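Local coordinates for protein cyclopropane mycolic acid synthase 1 (Mycobacterium tuberculosis, PDB 1KPH) that converts a double bond at the distal position of an alpha mycolic acid into a cyclopropane ring, taking the methylene group from S-adenosyl-L-methionine, at residues Phe186-Ala189 against Arg190-Phe194. Residues are numbered along the deposited sequence; the frame is centred on the assembly and turned at random.
Sequences FTFA and RFLKF
Leu-192 lays its branched end over one face of the Phe-188 ring, one turn earlier on the same helix. Its CD2 makes a CH-pi contact, 3.7 Å from the ring centroid and 29° off the normal. The same methyl comes within 3.3 Å of Phe-188 CE1. CD1 lies over the same face, nearer the CE2 edge, 3.7 Å from Phe-188 CE2. The phenyl reaches this place because CG of Phe-188 is anti to its backbone N (chi1 179°), which carries the ring forward along the helix, while Leu-192 CG stays beside its own N and turns back to meet it. Beneath the pair, Leu-192 N donates to Phe-188 O at 2.9 Å; a weak bond from Phe-191 N shares that oxygen. Bonds from Arg-190 N to Phe-186 O, Phe-191 N to Thr-187 O and Lys-193 N to Ala-189 O complete the regular i to i+4 alpha-helical pattern. On the exposed side Arg-190 bends at chi2 and chi3 and folds back toward the start of the helix, so that its guanidinium lies flat over Thr-187 CA and NH2 comes 3.7 Å from Thr-187 OG1. Leu-192 also touches the bound didecyl-dimethyl-ammonium, as part of the pocket that holds this two-chained amphiphile, while the Phe-188 ring meets Tyr-277 edge-to-face. Helix 186-199 rests on helix 256-275 through Phe-188 on Met-272, Phe-191 on Cys-269, the probable active-site residue, and Phe-194 on Arg-261 and Tyr-265.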
ATOM      1  N   PHE A 186      12.117 -16.435 -16.441  1.00 57.40           N
ATOM      2  CA  PHE A 186      11.290 -16.099 -17.594  1.00 54.24           C
ATOM      3  C   PHE A 186       9.833 -16.067 -17.154  1.00 51.58           C
ATOM      4  O   PHE A 186       9.093 -15.142 -17.489  1.00 51.96           O
ATOM      5  CB  PHE A 186      11.466 -17.146 -18.702  1.00 54.64           C
ATOM      6  CG  PHE A 186      12.797 -17.084 -19.398  1.00 54.78           C
ATOM      7  CD1 PHE A 186      13.185 -18.103 -20.261  1.00 54.64           C
ATOM      8  CD2 PHE A 186      13.655 -16.004 -19.209  1.00 55.70           C
ATOM      9  CE1 PHE A 186      14.407 -18.048 -20.926  1.00 55.65           C
ATOM     10  CE2 PHE A 186      14.881 -15.939 -19.871  1.00 55.85           C
ATOM     11  CZ  PHE A 186      15.257 -16.964 -20.731  1.00 55.81           C
ATOM     12  N   THR A 187       9.429 -17.086 -16.401  1.00 48.08           N
ATOM     13  CA  THR A 187       8.065 -17.170 -15.902  1.00 45.43           C
ATOM     14  C   THR A 187       7.780 -15.948 -15.039  1.00 42.96           C
ATOM     15  O   THR A 187       6.708 -15.349 -15.123  1.00 41.48           O
ATOM     16  CB  THR A 187       7.859 -18.441 -15.060  1.00 45.61           C
ATOM     17  OG1 THR A 187       8.083 -19.594 -15.880  1.00 46.11           O
ATOM     18  CG2 THR A 187       6.446 -18.488 -14.502  1.00 45.29           C
ATOM     19  N   PHE A 188       8.753 -15.581 -14.211  1.00 40.69           N
ATOM     20  CA  PHE A 188       8.616 -14.418 -13.344  1.00 39.39           C
ATOM     21  C   PHE A 188       8.409 -13.174 -14.207  1.00 36.82           C
ATOM     22  O   PHE A 188       7.420 -12.458 -14.052  1.00 36.46           O
ATOM     23  CB  PHE A 188       9.869 -14.258 -12.476  1.00 40.21           C
ATOM     24  CG  PHE A 188       9.831 -13.061 -11.564  1.00 41.83           C
ATOM     25  CD1 PHE A 188       8.763 -12.867 -10.690  1.00 42.18           C
ATOM     26  CD2 PHE A 188      10.870 -12.133 -11.569  1.00 42.24           C
ATOM     27  CE1 PHE A 188       8.730 -11.765  -9.835  1.00 42.19           C
ATOM     28  CE2 PHE A 188      10.846 -11.028 -10.718  1.00 42.83           C
ATOM     29  CZ  PHE A 188       9.772 -10.845  -9.849  1.00 42.47           C
ATOM     30  N   ALA A 189       9.344 -12.932 -15.122  1.00 34.40           N
ATOM     31  CA  ALA A 189       9.275 -11.778 -16.014  1.00 32.59           C
ATOM     32  C   ALA A 189       7.964 -11.761 -16.792  1.00 30.77           C
ATOM     33  O   ALA A 189       7.368 -10.707 -16.995  1.00 31.00           O
ATOM     34  CB  ALA A 189      10.455 -11.793 -16.977  1.00 31.86           C
ATOM     35  N   ARG A 190       7.523 -12.935 -17.229  1.00 30.44           N
ATOM     36  CA  ARG A 190       6.281 -13.058 -17.984  1.00 31.04           C
ATOM     37  C   ARG A 190       5.078 -12.694 -17.114  1.00 30.60           C
ATOM     38  O   ARG A 190       4.088 -12.147 -17.607  1.00 29.09           O
ATOM     39  CB  ARG A 190       6.151 -14.486 -18.522  1.00 33.81           C
ATOM     40  CG  ARG A 190       4.844 -14.806 -19.220  1.00 37.05           C
ATOM     41  CD  ARG A 190       5.083 -15.684 -20.452  1.00 39.65           C
ATOM     42  NE  ARG A 190       6.121 -16.694 -20.242  1.00 41.19           N
ATOM     43  CZ  ARG A 190       6.031 -17.706 -19.383  1.00 42.86           C
ATOM     44  NH1 ARG A 190       4.943 -17.860 -18.641  1.00 44.84           N
ATOM     45  NH2 ARG A 190       7.037 -18.563 -19.263  1.00 42.82           N
ATOM     46  N   PHE A 191       5.174 -12.988 -15.819  1.00 28.53           N
ATOM     47  CA  PHE A 191       4.097 -12.681 -14.881  1.00 27.96           C
ATOM     48  C   PHE A 191       4.090 -11.189 -14.554  1.00 26.66           C
ATOM     49  O   PHE A 191       3.029 -10.593 -14.379  1.00 27.05           O
ATOM     50  CB  PHE A 191       4.261 -13.489 -13.591  1.00 27.45           C
ATOM     51  CG  PHE A 191       3.078 -13.396 -12.661  1.00 26.54           C
ATOM     52  CD1 PHE A 191       1.845 -13.929 -13.028  1.00 26.96           C
ATOM     53  CD2 PHE A 191       3.200 -12.781 -11.415  1.00 26.56           C
ATOM     54  CE1 PHE A 191       0.742 -13.854 -12.163  1.00 26.65           C
ATOM     55  CE2 PHE A 191       2.105 -12.700 -10.544  1.00 25.03           C
ATOM     56  CZ  PHE A 191       0.877 -13.238 -10.920  1.00 24.33           C
ATOM     57  N   LEU A 192       5.278 -10.594 -14.466  1.00 26.72           N
ATOM     58  CA  LEU A 192       5.403  -9.167 -14.175  1.00 26.95           C
ATOM     59  C   LEU A 192       4.754  -8.371 -15.297  1.00 25.69           C
ATOM     60  O   LEU A 192       4.119  -7.342 -15.061  1.00 25.02           O
ATOM     61  CB  LEU A 192       6.870  -8.751 -14.076  1.00 26.67           C
ATOM     62  CG  LEU A 192       7.784  -9.478 -13.091  1.00 30.62           C
ATOM     63  CD1 LEU A 192       9.127  -8.756 -13.038  1.00 29.16           C
ATOM     64  CD2 LEU A 192       7.147  -9.513 -11.721  1.00 27.66           C
ATOM     65  N   LYS A 193       4.944  -8.845 -16.524  1.00 24.94           N
ATOM     66  CA  LYS A 193       4.371  -8.198 -17.697  1.00 23.85           C
ATOM     67  C   LYS A 193       2.853  -8.248 -17.560  1.00 23.27           C
ATOM     68  O   LYS A 193       2.159  -7.253 -17.779  1.00 22.11           O
ATOM     69  CB  LYS A 193       4.833  -8.924 -18.969  1.00 23.67           C
ATOM     70  CG  LYS A 193       4.264  -8.384 -20.276  1.00 22.78           C
ATOM     71  CD  LYS A 193       2.943  -9.053 -20.635  1.00 22.04           C
ATOM     72  CE  LYS A 193       2.410  -8.521 -21.960  1.00 22.68           C
ATOM     73  NZ  LYS A 193       1.210  -9.268 -22.431  1.00 22.02           N
ATOM     74  N   PHE A 194       2.347  -9.416 -17.179  1.00 22.84           N
ATOM     75  CA  PHE A 194       0.917  -9.606 -16.991  1.00 22.84           C
ATOM     76  C   PHE A 194       0.342  -8.633 -15.956  1.00 22.88           C
ATOM     77  O   PHE A 194      -0.717  -8.034 -16.167  1.00 22.06           O
ATOM     78  CB  PHE A 194       0.637 -11.037 -16.535  1.00 23.45           C
ATOM     79  CG  PHE A 194      -0.713 -11.209 -15.912  1.00 24.03           C
ATOM     80  CD1 PHE A 194      -1.870 -11.060 -16.673  1.00 23.31           C
ATOM     81  CD2 PHE A 194      -0.834 -11.491 -14.553  1.00 23.49           C
ATOM     82  CE1 PHE A 194      -3.127 -11.188 -16.094  1.00 24.82           C
ATOM     83  CE2 PHE A 194      -2.089 -11.621 -13.964  1.00 24.51           C
ATOM     84  CZ  PHE A 194      -3.237 -11.470 -14.736  1.00 25.04           C
TER